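Local coordinates for putative branched-chain amino acid ABC transporter (Rhodospirillum rubrum ATCC 11170, PDB 3HUT), which probably binds branched-chain or related amino acids outside the cytoplasmic membrane and delivers them to an ABC transporter, at residues Asp79-Ser82 / Thr83-Met86; Asp52-Asp56 / Ala57-Arg61; Ala131-Met134 / Ile135-Phe139; Ala213-Ala216 / Arg217-Leu221; Phe263-Ala266 / Tyr267-Tyr271. One frame throughout, in Å; residues are numbered along the deposited sequence.

Interaction 1: Asp79-Ser82 / Thr83-Met86; sequences DFSS and TVSM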
loop_
_atom_site.group_PDB
_atom_site.type_symbol
_atom_site.label_atom_id
_atom_site.label_comp_id
_atom_site.label_asym_id
_atom_site.label_seq_id
_atom_site.Cartn_x
_atom_site.Cartn_y
_atom_site.Cartn_z
ATOM N N ASP A 79 7.636 -6.650 -10.074
ATOM C CA ASP A 79 6.642 -5.865 -10.751
ATOM C C ASP A 79 5.531 -5.080 -10.132
ATOM O O ASP A 79 4.920 -5.411 -9.132
ATOM C CB ASP A 79 6.082 -6.688 -11.906
ATOM C CG ASP A 79 6.627 -6.220 -13.256
ATOM O OD1 ASP A 79 6.438 -5.022 -13.556
ATOM O OD2 ASP A 79 7.238 -7.019 -14.013
ATOM N N PHE A 80 5.324 -3.982 -10.822
ATOM C CA PHE A 80 4.374 -2.964 -10.512
ATOM C C PHE A 80 2.889 -3.330 -10.480
ATOM O O PHE A 80 2.238 -3.214 -9.442
ATOM C CB PHE A 80 4.616 -1.857 -11.510
ATOM C CG PHE A 80 3.686 -0.767 -11.376
ATOM C CD1 PHE A 80 3.730 0.023 -10.249
ATOM C CD2 PHE A 80 2.700 -0.565 -12.328
ATOM C CE1 PHE A 80 2.799 1.005 -10.052
ATOM C CE2 PHE A 80 1.760 0.414 -12.147
ATOM C CZ PHE A 80 1.804 1.204 -11.003
ATOM N N SER A 81 2.346 -3.747 -11.618
ATOM C CA SER A 81 0.927 -4.082 -11.688
ATOM C C SER A 81 0.612 -5.488 -11.212
ATOM O O SER A 81 1.460 -6.381 -11.260
ATOM C CB SER A 81 0.407 -3.925 -13.117
ATOM O OG SER A 81 0.958 -4.922 -13.959
ATOM N N SER A 82 -0.621 -5.683 -10.761
ATOM C CA SER A 82 -1.054 -6.992 -10.304
ATOM C C SER A 82 -1.078 -7.951 -11.490
ATOM O O SER A 82 -0.601 -9.082 -11.395
ATOM C CB SER A 82 -2.447 -6.896 -9.671
ATOM O OG SER A 82 -2.369 -6.316 -8.377
ATOM N N THR A 83 -1.619 -7.487 -12.614
ATOM C CA THR A 83 -1.706 -8.318 -13.815
ATOM C C THR A 83 -0.358 -8.871 -14.260
ATOM O O THR A 83 -0.227 -10.060 -14.538
ATOM C CB THR A 83 -2.313 -7.540 -15.000
ATOM O OG1 THR A 83 -3.651 -7.151 -14.682
ATOM C CG2 THR A 83 -2.337 -8.410 -16.249
ATOM N N VAL A 84 0.645 -8.007 -14.337
ATOM C CA VAL A 84 1.962 -8.440 -14.765
ATOM C C VAL A 84 2.636 -9.275 -13.680
ATOM O O VAL A 84 3.319 -10.255 -13.977
ATOM C CB VAL A 84 2.840 -7.225 -15.139
ATOM C CG1 VAL A 84 4.240 -7.673 -15.510
ATOM C CG2 VAL A 84 2.202 -6.490 -16.313
ATOM N N SER A 85 2.437 -8.898 -12.423
ATOM C CA SER A 85 3.033 -9.650 -11.327
ATOM C C SER A 85 2.495 -11.073 -11.323
ATOM O O SER A 85 3.224 -12.024 -11.052
ATOM C CB SER A 85 2.732 -8.974 -9.988
ATOM O OG SER A 85 3.364 -7.706 -9.920
HETATM N N MSE A 86 1.216 -11.219 -11.639
HETATM C CA MSE A 86 0.594 -12.538 -11.665
HETATM C C MSE A 86 1.065 -13.364 -12.861
HETATM O O MSE A 86 1.304 -14.559 -12.735
HETATM C CB MSE A 86 -0.925 -12.389 -11.669
HETATM C CG MSE A 86 -1.452 -11.781 -10.378
HETATM SE SE MSE A 86 -3.353 -11.447 -10.382
HETATM C CE MSE A 86 -3.982 -13.270 -10.279
#
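S81 caps the N-terminus of helix 82-95 by turning its hydroxyl forward to the first turn, where S81 OG accepts a hydrogen bond from V84 N at 3.1 Å (N-H...O angle 156°). This is an N-cap at the strand-to-helix turn that follows strand 73-78, at the carboxyl end of a parallel sheet; in type I periplasmic binding proteins those strand ends typically face the cleft between the lobes. With chi1 at 69°, S81 OG stands between its own backbone N and carbonyl carbon, the position from which it can reach V84 N while also bonding D55 of the neighbouring loop. D79 and V84 cross obliquely: the carboxylate lies against one methyl, with V84 CG1 3.4 Å from D79 OD2, while D79 OD1 takes bonds from F80 N and S53. S85 points inward at the turn, its chi1 of -65° setting OG beside its own backbone N. From there S85 OG lies 2.7 Å from S81 O and 2.9 Å from D79 O, and G78 O also bonds S85 OG. S85 N adds a regular helical bond to S81 O. S82 OG bonds H106 N, while S82 O accepts from M86 N at 2.8 Å, and the selenomethionine M86 CG sits 3.0 Å from the same S82 O.

Interaction 2: Asp52-Asp56 / Ala57-Arg61; sequences DSRDD and ADQAR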
loop_
_atom_site.group_PDB
_atom_site.type_symbol
_atom_site.label_atom_id
_atom_site.label_comp_id
_atom_site.label_asym_id
_atom_site.label_seq_id
_atom_site.Cartn_x
_atom_site.Cartn_y
_atom_site.Cartn_z
ATOM N N ASP A 52 13.596 -4.718 -17.607
ATOM C CA ASP A 52 12.474 -3.881 -18.026
ATOM C C ASP A 52 11.304 -4.740 -18.505
ATOM O O ASP A 52 11.335 -5.294 -19.602
ATOM C CB ASP A 52 12.920 -2.936 -19.149
ATOM C CG ASP A 52 11.826 -1.973 -19.584
ATOM O OD1 ASP A 52 10.724 -1.982 -18.989
ATOM O OD2 ASP A 52 12.077 -1.199 -20.529
ATOM N N SER A 53 10.269 -4.844 -17.680
ATOM C CA SER A 53 9.099 -5.638 -18.027
ATOM C C SER A 53 8.136 -4.894 -18.955
ATOM O O SER A 53 7.260 -5.507 -19.566
ATOM C CB SER A 53 8.341 -6.031 -16.762
ATOM O OG SER A 53 7.672 -4.901 -16.223
ATOM N N ARG A 54 8.294 -3.575 -19.040
ATOM C CA ARG A 54 7.434 -2.730 -19.870
ATOM C C ARG A 54 5.970 -2.843 -19.452
ATOM O O ARG A 54 5.073 -2.421 -20.186
ATOM C CB ARG A 54 7.558 -3.118 -21.348
ATOM C CG ARG A 54 8.975 -3.085 -21.892
ATOM C CD ARG A 54 8.969 -2.791 -23.386
ATOM N NE ARG A 54 8.122 -3.718 -24.132
ATOM C CZ ARG A 54 8.429 -4.987 -24.361
ATOM N NH1 ARG A 54 9.570 -5.482 -23.901
ATOM N NH2 ARG A 54 7.599 -5.759 -25.049
ATOM N N ASP A 55 5.735 -3.394 -18.265
ATOM C CA ASP A 55 4.380 -3.602 -17.761
ATOM C C ASP A 55 3.615 -4.413 -18.799
ATOM O O ASP A 55 2.433 -4.178 -19.055
ATOM C CB ASP A 55 3.667 -2.271 -17.503
ATOM C CG ASP A 55 2.392 -2.448 -16.687
ATOM O OD1 ASP A 55 2.415 -3.266 -15.745
ATOM O OD2 ASP A 55 1.378 -1.770 -16.968
ATOM N N ASP A 56 4.321 -5.366 -19.399
ATOM C CA ASP A 56 3.753 -6.237 -20.426
ATOM C C ASP A 56 3.806 -7.687 -19.954
ATOM O O ASP A 56 4.873 -8.203 -19.627
ATOM C CB ASP A 56 4.549 -6.066 -21.725
ATOM C CG ASP A 56 4.023 -6.925 -22.852
ATOM O OD1 ASP A 56 4.317 -8.140 -22.873
ATOM O OD2 ASP A 56 3.303 -6.381 -23.712
ATOM N N ALA A 57 2.648 -8.340 -19.918
ATOM C CA ALA A 57 2.564 -9.722 -19.460
ATOM C C ALA A 57 3.517 -10.669 -20.181
ATOM O O ALA A 57 4.241 -11.433 -19.539
ATOM C CB ALA A 57 1.131 -10.224 -19.583
ATOM N N ASP A 58 3.528 -10.627 -21.511
ATOM C CA ASP A 58 4.407 -11.513 -22.265
ATOM C C ASP A 58 5.878 -11.238 -21.991
ATOM O O ASP A 58 6.685 -12.162 -21.938
ATOM C CB ASP A 58 4.128 -11.404 -23.768
ATOM C CG ASP A 58 2.760 -11.938 -24.144
ATOM O OD1 ASP A 58 2.396 -13.028 -23.657
ATOM O OD2 ASP A 58 2.054 -11.273 -24.930
ATOM N N GLN A 59 6.231 -9.970 -21.816
ATOM C CA GLN A 59 7.621 -9.623 -21.542
ATOM C C GLN A 59 8.000 -10.130 -20.151
ATOM O O GLN A 59 9.106 -10.623 -19.938
ATOM C CB GLN A 59 7.818 -8.108 -21.615
ATOM C CG GLN A 59 9.264 -7.656 -21.477
ATOM C CD GLN A 59 10.176 -8.296 -22.506
ATOM O OE1 GLN A 59 10.913 -9.229 -22.204
ATOM N NE2 GLN A 59 10.120 -7.801 -23.733
ATOM N N ALA A 60 7.063 -10.013 -19.216
ATOM C CA ALA A 60 7.284 -10.456 -17.845
ATOM C C ALA A 60 7.511 -11.965 -17.815
ATOM O O ALA A 60 8.287 -12.478 -17.003
ATOM C CB ALA A 60 6.080 -10.090 -16.986
ATOM N N ARG A 61 6.827 -12.679 -18.702
ATOM C CA ARG A 61 6.979 -14.127 -18.754
ATOM C C ARG A 61 8.366 -14.544 -19.231
ATOM O O ARG A 61 8.961 -15.474 -18.679
ATOM C CB ARG A 61 5.899 -14.745 -19.650
ATOM C CG ARG A 61 4.500 -14.632 -19.069
ATOM C CD ARG A 61 3.485 -15.449 -19.856
ATOM N NE ARG A 61 2.134 -15.251 -19.339
ATOM C CZ ARG A 61 1.259 -14.380 -19.832
ATOM N NH1 ARG A 61 1.581 -13.619 -20.872
ATOM N NH2 ARG A 61 0.063 -14.261 -19.272
#
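D56 reaches forward over the first turn of helix 57-69 and accepts a hydrogen bond from Q59 N at D56 OD1, at 2.9 Å and an N-H...O angle of 152°. The donor arrives on the anti lone pair of OD1, the one turned away from the other carboxylate oxygen. D56 CG is anti to the backbone N (chi1 -180°), which swings the carboxylate forward toward the first amides of the new helix and makes D56 its N-cap. The backbone of D56 begins the regular ladder as well, since D56 O accepts from A60 N at 2.9 Å. Beside this cap the aliphatic base of Q59 lies against the incoming loop, Q59 CB coming to 3.4 Å from S53 O. That same S53 O takes D56 N, so the cap residue is held by the turn before it.

The second shell fixes this turn through two successive side-chain-to-backbone turns. D52 OD1 accepts from R54 N, which approaches from above the carboxylate plane, forming an Asx turn; S53 OG accepts from D55 N at 3.2 Å, forming an ST turn. Further out, D52 is tied to T14 and L13 N, and S53 and D55 to the neighbouring loop 79-82.

D58 OD1 makes a salt bridge with R61 NH1 at 3.0 Å. Because D56 OD1 and D58 OD2 are only 4.4 Å apart, R61 and the partial positive charge of the helix start probably both help to offset the crowding of two carboxylates.

Interaction 3: Ala131-Met134 / Ile135-Phe139; sequences AAWM and IGDGF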
loop_
_atom_site.group_PDB
_atom_site.type_symbol
_atom_site.label_atom_id
_atom_site.label_comp_id
_atom_site.label_asym_id
_atom_site.label_seq_id
_atom_site.Cartn_x
_atom_site.Cartn_y
_atom_site.Cartn_z
ATOM N N ALA A 131 -13.167 0.619 10.639
ATOM C CA ALA A 131 -14.407 0.350 11.360
ATOM C C ALA A 131 -14.047 0.239 12.843
ATOM O O ALA A 131 -14.725 0.809 13.699
ATOM C CB ALA A 131 -15.047 -0.939 10.863
ATOM N N ALA A 132 -12.969 -0.480 13.144
ATOM C CA ALA A 132 -12.526 -0.646 14.531
ATOM C C ALA A 132 -12.161 0.708 15.142
ATOM O O ALA A 132 -12.425 0.964 16.316
ATOM C CB ALA A 132 -11.320 -1.594 14.597
ATOM N N TRP A 133 -11.555 1.569 14.332
ATOM C CA TRP A 133 -11.151 2.897 14.775
ATOM C C TRP A 133 -12.384 3.723 15.176
ATOM O O TRP A 133 -12.427 4.327 16.251
ATOM C CB TRP A 133 -10.384 3.587 13.638
ATOM C CG TRP A 133 -9.883 4.985 13.921
ATOM C CD1 TRP A 133 -9.914 5.659 15.111
ATOM C CD2 TRP A 133 -9.272 5.871 12.976
ATOM N NE1 TRP A 133 -9.361 6.913 14.962
ATOM C CE2 TRP A 133 -8.959 7.067 13.661
ATOM C CE3 TRP A 133 -8.956 5.769 11.614
ATOM C CZ2 TRP A 133 -8.348 8.157 13.026
ATOM C CZ3 TRP A 133 -8.346 6.856 10.984
ATOM C CH2 TRP A 133 -8.049 8.030 11.693
HETATM N N MSE A 134 -13.395 3.736 14.318
HETATM C CA MSE A 134 -14.603 4.491 14.616
HETATM C C MSE A 134 -15.370 3.935 15.816
HETATM O O MSE A 134 -15.942 4.693 16.600
HETATM C CB MSE A 134 -15.487 4.560 13.371
HETATM C CG MSE A 134 -14.871 5.429 12.287
HETATM SE SE MSE A 134 -15.903 5.565 10.668
HETATM C CE MSE A 134 -17.219 6.848 11.253
ATOM N N ILE A 135 -15.380 2.616 15.965
ATOM C CA ILE A 135 -16.050 1.990 17.103
ATOM C C ILE A 135 -15.280 2.420 18.346
ATOM O O ILE A 135 -15.867 2.772 19.374
ATOM C CB ILE A 135 -16.009 0.445 17.001
ATOM C CG1 ILE A 135 -16.896 -0.035 15.848
ATOM C CG2 ILE A 135 -16.430 -0.183 18.331
ATOM C CD1 ILE A 135 -18.408 0.142 16.084
ATOM N N GLY A 136 -13.955 2.399 18.239
ATOM C CA GLY A 136 -13.105 2.788 19.349
ATOM C C GLY A 136 -13.314 4.235 19.752
ATOM O O GLY A 136 -13.126 4.591 20.916
ATOM N N ASP A 137 -13.700 5.072 18.790
ATOM C CA ASP A 137 -13.942 6.484 19.066
ATOM C C ASP A 137 -15.360 6.742 19.559
ATOM O O ASP A 137 -15.768 7.896 19.716
ATOM C CB ASP A 137 -13.646 7.338 17.826
ATOM C CG ASP A 137 -12.160 7.552 17.616
ATOM O OD1 ASP A 137 -11.377 7.075 18.463
ATOM O OD2 ASP A 137 -11.770 8.195 16.615
ATOM N N GLY A 138 -16.117 5.668 19.779
ATOM C CA GLY A 138 -17.464 5.808 20.308
ATOM C C GLY A 138 -18.658 5.833 19.374
ATOM O O GLY A 138 -19.789 5.978 19.833
ATOM N N PHE A 139 -18.428 5.684 18.076
ATOM C CA PHE A 139 -19.522 5.712 17.115
ATOM C C PHE A 139 -20.266 4.390 17.025
ATOM O O PHE A 139 -19.660 3.317 17.096
ATOM C CB PHE A 139 -18.987 6.111 15.740
ATOM C CG PHE A 139 -18.427 7.502 15.705
ATOM C CD1 PHE A 139 -19.276 8.604 15.777
ATOM C CD2 PHE A 139 -17.053 7.713 15.660
ATOM C CE1 PHE A 139 -18.762 9.899 15.809
ATOM C CE2 PHE A 139 -16.525 9.003 15.692
ATOM C CZ PHE A 139 -17.382 10.100 15.767
HETATM O O HOH W 1 -9.511 9.625 16.443
#
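M134 and F139 form the packed side of this helix end. The ring of F139 is folded back along the last turn (chi1 -64°), bringing F139 CD2 to 4.2 Å from M134 CB, and its edge meets the carbonyl, with M134 O 3.4 Å from F139 CD2. The selenomethionine side chain of M134 touches F159 of helix 150-165 and A197 and Y199 of strand 197-201, while F139 also leans on A197, so the pair presses the helix end onto the sheet of its lobe. I135 comes off a different side of the helix, toward F163, with I135 CG1 only 3.2 Å from A131 O.

Helix 126-136 ends here in a Schellman motif. F139 N bonds back to M134 O at 3.1 Å, and inside that loop G138 N bonds I135 O at 2.9 Å. G138 is the C-prime residue: at its positive phi of 96° a side chain would jam against the preceding carbonyl oxygen, which explains the glycine.

The looser part is the turn itself, where G136 and G138 lie exposed and D137 is linked through water. The indole of W133 is buried, in a cation-pi contact with R337 and edge-to-face with Y224. The ring of W133 and the carboxylate of D137 meet at a slant, their planes 76° apart, and a water joins them: it accepts from W133 NE1 at 3.1 Å and donates to D137 OD2 at 2.7 Å. Y224 also bonds D137 OD2, and D137 N closes the turn onto W133 O at 2.9 Å.

Interaction 4: Ala213-Ala216 / Arg217-Leu221; sequences ALRA and RGSAL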
loop_
_atom_site.group_PDB
_atom_site.type_symbol
_atom_site.label_atom_id
_atom_site.label_comp_id
_atom_site.label_asym_id
_atom_site.label_seq_id
_atom_site.Cartn_x
_atom_site.Cartn_y
_atom_site.Cartn_z
ATOM N N ALA A 213 -19.569 20.752 -0.236
ATOM C CA ALA A 213 -21.026 20.792 -0.304
ATOM C C ALA A 213 -21.632 20.431 1.053
ATOM O O ALA A 213 -22.575 21.073 1.522
ATOM C CB ALA A 213 -21.524 19.831 -1.378
ATOM N N LEU A 214 -21.086 19.396 1.682
ATOM C CA LEU A 214 -21.574 18.962 2.982
ATOM C C LEU A 214 -21.462 20.096 4.001
ATOM O O LEU A 214 -22.426 20.417 4.696
ATOM C CB LEU A 214 -20.771 17.751 3.475
ATOM C CG LEU A 214 -21.121 17.241 4.877
ATOM C CD1 LEU A 214 -22.538 16.676 4.876
ATOM C CD2 LEU A 214 -20.122 16.174 5.300
ATOM N N ARG A 215 -20.289 20.713 4.085
ATOM C CA ARG A 215 -20.092 21.795 5.041
ATOM C C ARG A 215 -20.862 23.056 4.675
ATOM O O ARG A 215 -21.254 23.827 5.556
ATOM C CB ARG A 215 -18.605 22.133 5.182
ATOM C CG ARG A 215 -17.739 20.976 5.661
ATOM C CD ARG A 215 -18.282 20.345 6.937
ATOM N NE ARG A 215 -17.351 19.354 7.473
ATOM C CZ ARG A 215 -17.688 18.385 8.316
ATOM N NH1 ARG A 215 -18.942 18.267 8.727
ATOM N NH2 ARG A 215 -16.763 17.530 8.745
ATOM N N ALA A 216 -21.073 23.272 3.382
ATOM C CA ALA A 216 -21.795 24.457 2.931
ATOM C C ALA A 216 -23.231 24.392 3.428
ATOM O O ALA A 216 -23.834 25.414 3.761
ATOM C CB ALA A 216 -21.762 24.549 1.412
ATOM N N ARG A 217 -23.778 23.184 3.489
ATOM C CA ARG A 217 -25.140 23.012 3.958
ATOM C C ARG A 217 -25.250 23.026 5.479
ATOM O O ARG A 217 -26.331 22.842 6.029
ATOM C CB ARG A 217 -25.735 21.732 3.382
ATOM C CG ARG A 217 -26.006 21.851 1.893
ATOM C CD ARG A 217 -26.784 20.672 1.372
ATOM N NE ARG A 217 -27.961 20.418 2.192
ATOM C CZ ARG A 217 -28.865 19.489 1.915
ATOM N NH1 ARG A 217 -28.726 18.735 0.832
ATOM N NH2 ARG A 217 -29.894 19.308 2.728
ATOM N N GLY A 218 -24.126 23.250 6.154
ATOM C CA GLY A 218 -24.133 23.332 7.605
ATOM C C GLY A 218 -23.856 22.098 8.443
ATOM O O GLY A 218 -23.801 22.193 9.671
ATOM N N SER A 219 -23.683 20.943 7.812
ATOM C CA SER A 219 -23.418 19.725 8.572
ATOM C C SER A 219 -22.110 19.848 9.356
ATOM O O SER A 219 -21.102 20.316 8.827
ATOM C CB SER A 219 -23.345 18.522 7.631
ATOM O OG SER A 219 -23.137 17.323 8.358
ATOM N N ALA A 220 -22.135 19.428 10.618
ATOM C CA ALA A 220 -20.951 19.477 11.472
ATOM C C ALA A 220 -20.469 18.067 11.830
ATOM O O ALA A 220 -19.620 17.894 12.706
ATOM C CB ALA A 220 -21.263 20.257 12.753
ATOM N N LEU A 221 -21.011 17.065 11.151
ATOM C CA LEU A 221 -20.640 15.686 11.431
ATOM C C LEU A 221 -19.175 15.388 11.145
ATOM O O LEU A 221 -18.611 15.869 10.165
ATOM C CB LEU A 221 -21.514 14.725 10.620
ATOM C CG LEU A 221 -23.016 14.790 10.891
ATOM C CD1 LEU A 221 -23.725 13.714 10.086
ATOM C CD2 LEU A 221 -23.276 14.603 12.388
HETATM O O HOH W 2 -20.709 23.072 8.587
#
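L221 O is gripped end-on by two nitrogens of R215, with R215 NH1 at 2.8 Å and R215 NH2 at 2.9 Å from L221 O, both reaching it from the same face of its carbonyl plane. The acceptor lies in the guanidinium plane, 5° out of it. This clasp spans a Schellman motif that ends helix 204-216: G218, at phi 93°, sends its N-H to R215 O, and S219 N makes a weak bond to L214 O at 3.4 Å. The R215 chain bends at chi2 (-52°) and so folds over the turn, where R215 NH1 also donates to S219 O at 3.0 Å, from above that carbonyl's plane. An alanine here removes the donors to L221 O and S219 O, and the run from S219 to L221 is likely to be held less firmly against the helix end. A water links R215 O to S219 O as a further tie. Behind the clasp, R217 turns the other way to salt bridges with D188 and E191 of helix 184-193. L214 CD2 stands over one guanidinium face, toward its rim, and the same side chain packs tightly against the turn through L214 CD1, 3.4 Å from S219 CB.

Interaction 5: Phe263-Ala266 / Tyr267-Tyr271; sequences FVSA and YETLY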
loop_
_atom_site.group_PDB
_atom_site.type_symbol
_atom_site.label_atom_id
_atom_site.label_comp_id
_atom_site.label_asym_id
_atom_site.label_seq_id
_atom_site.Cartn_x
_atom_site.Cartn_y
_atom_site.Cartn_z
ATOM N N PHE A 263 14.190 7.980 5.920
ATOM C CA PHE A 263 14.043 7.547 4.540
ATOM C C PHE A 263 13.631 8.757 3.706
ATOM O O PHE A 263 14.185 9.012 2.638
ATOM C CB PHE A 263 12.959 6.474 4.420
ATOM C CG PHE A 263 12.419 6.314 3.023
ATOM C CD1 PHE A 263 13.224 5.818 2.001
ATOM C CD2 PHE A 263 11.101 6.667 2.726
ATOM C CE1 PHE A 263 12.729 5.672 0.702
ATOM C CE2 PHE A 263 10.596 6.527 1.432
ATOM C CZ PHE A 263 11.411 6.028 0.419
ATOM N N VAL A 264 12.640 9.492 4.202
ATOM C CA VAL A 264 12.147 10.670 3.500
ATOM C C VAL A 264 13.286 11.653 3.250
ATOM O O VAL A 264 13.442 12.160 2.137
ATOM C CB VAL A 264 11.019 11.363 4.299
ATOM C CG1 VAL A 264 10.570 12.638 3.588
ATOM C CG2 VAL A 264 9.841 10.415 4.451
ATOM N N SER A 265 14.085 11.906 4.286
ATOM C CA SER A 265 15.225 12.820 4.199
ATOM C C SER A 265 16.291 12.318 3.226
ATOM O O SER A 265 16.745 13.058 2.346
ATOM C CB SER A 265 15.848 13.011 5.588
ATOM O OG SER A 265 17.008 13.824 5.530
ATOM N N ALA A 266 16.692 11.062 3.388
ATOM C CA ALA A 266 17.703 10.465 2.520
ATOM C C ALA A 266 17.273 10.507 1.061
ATOM O O ALA A 266 18.074 10.819 0.175
ATOM C CB ALA A 266 17.963 9.021 2.931
ATOM N N TYR A 267 16.003 10.189 0.825
ATOM C CA TYR A 267 15.437 10.156 -0.519
ATOM C C TYR A 267 15.409 11.525 -1.203
ATOM O O TYR A 267 15.830 11.664 -2.354
ATOM C CB TYR A 267 14.015 9.598 -0.464
ATOM C CG TYR A 267 13.483 9.170 -1.807
ATOM C CD1 TYR A 267 13.562 7.838 -2.212
ATOM C CD2 TYR A 267 12.912 10.095 -2.679
ATOM C CE1 TYR A 267 13.086 7.437 -3.455
ATOM C CE2 TYR A 267 12.434 9.703 -3.927
ATOM C CZ TYR A 267 12.524 8.372 -4.305
ATOM O OH TYR A 267 12.039 7.971 -5.526
ATOM N N GLU A 268 14.895 12.527 -0.496
ATOM C CA GLU A 268 14.804 13.876 -1.045
ATOM C C GLU A 268 16.189 14.447 -1.305
ATOM O O GLU A 268 16.423 15.099 -2.322
ATOM C CB GLU A 268 14.031 14.791 -0.088
ATOM C CG GLU A 268 12.639 14.278 0.240
ATOM C CD GLU A 268 11.818 15.266 1.055
ATOM O OE1 GLU A 268 12.351 15.818 2.042
ATOM O OE2 GLU A 268 10.635 15.481 0.710
ATOM N N THR A 269 17.110 14.179 -0.388
ATOM C CA THR A 269 18.475 14.666 -0.516
ATOM C C THR A 269 19.166 14.081 -1.744
ATOM O O THR A 269 19.806 14.796 -2.520
ATOM C CB THR A 269 19.305 14.303 0.730
ATOM O OG1 THR A 269 18.825 15.052 1.851
ATOM C CG2 THR A 269 20.783 14.611 0.507
ATOM N N LEU A 270 19.025 12.775 -1.918
ATOM C CA LEU A 270 19.658 12.087 -3.031
ATOM C C LEU A 270 18.964 12.247 -4.377
ATOM O O LEU A 270 19.631 12.375 -5.402
ATOM C CB LEU A 270 19.781 10.598 -2.701
ATOM C CG LEU A 270 20.384 9.688 -3.770
ATOM C CD1 LEU A 270 21.771 10.182 -4.150
ATOM C CD2 LEU A 270 20.447 8.263 -3.237
ATOM N N TYR A 271 17.636 12.256 -4.375
ATOM C CA TYR A 271 16.878 12.350 -5.621
ATOM C C TYR A 271 16.214 13.688 -5.928
ATOM O O TYR A 271 15.670 13.882 -7.020
ATOM C CB TYR A 271 15.841 11.223 -5.652
ATOM C CG TYR A 271 16.492 9.863 -5.550
ATOM C CD1 TYR A 271 17.376 9.422 -6.534
ATOM C CD2 TYR A 271 16.268 9.034 -4.449
ATOM C CE1 TYR A 271 18.024 8.198 -6.429
ATOM C CE2 TYR A 271 16.916 7.800 -4.335
ATOM C CZ TYR A 271 17.793 7.392 -5.330
ATOM O OH TYR A 271 18.446 6.186 -5.230
#
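F263 and Y267 both hold CG anti to the backbone N (chi1 160° and -164°), so their side chains leave helix 258-271 side by side, one turn apart, in an i to i+4 aromatic pair. The ring planes meet obliquely at 59°, with centroids 5.5 Å apart and F263 CE1 3.7 Å from Y267 CD1. Each ring is covered further: Y283 of helix 277-296 stacks on F263, and Y271 lays its CD2 over the centre of the Y267 ring, 3.5 Å above the plane. This aromatic face thus joins the helix to helix 277-296, and contacts of Y267 with V23 and of A266 with L30 join it to helix 18-37.

On another side V264 and E268 run alongside each other, V264 CG1 lying 3.9 Å from E268 CD, while E268 CG comes within 3.0 Å of V264 O. A glycine in place of E268 takes away the stem over V264 O and beside V264 CG1, and a gap would probably open there. The next carbonyl along is gripped twice: S265 O accepts from T269 N at 3.0 Å and from T269 OG1 at 2.9 Å, the two donors arriving from opposite faces of the S265 carbonyl plane.

Interactions 1 and 2 form one unit: their centres lie 9 Å apart, and two probable hydrogen bonds cross-connect the N-capped turns, S81 OG to D55 OD1 at 2.8 Å and S53 OG to D79 OD1 at 2.9 Å, with V84 CG1 packed 3.4 Å from A60 CB. The turns follow strands 46-52 and 73-78, which flank strand 5-11 in one parallel sheet. Interactions 3 and 4, each a helix end closed by a Schellman motif, lie across the chain's centre from them, 22 Å apart between centres, with nearest atoms about 7 Å apart. Interaction 5 stands apart, its nearest atoms about 12 Å from interaction 1. In this two-lobed family the ligand normally binds between the lobes; no ligand is identified here.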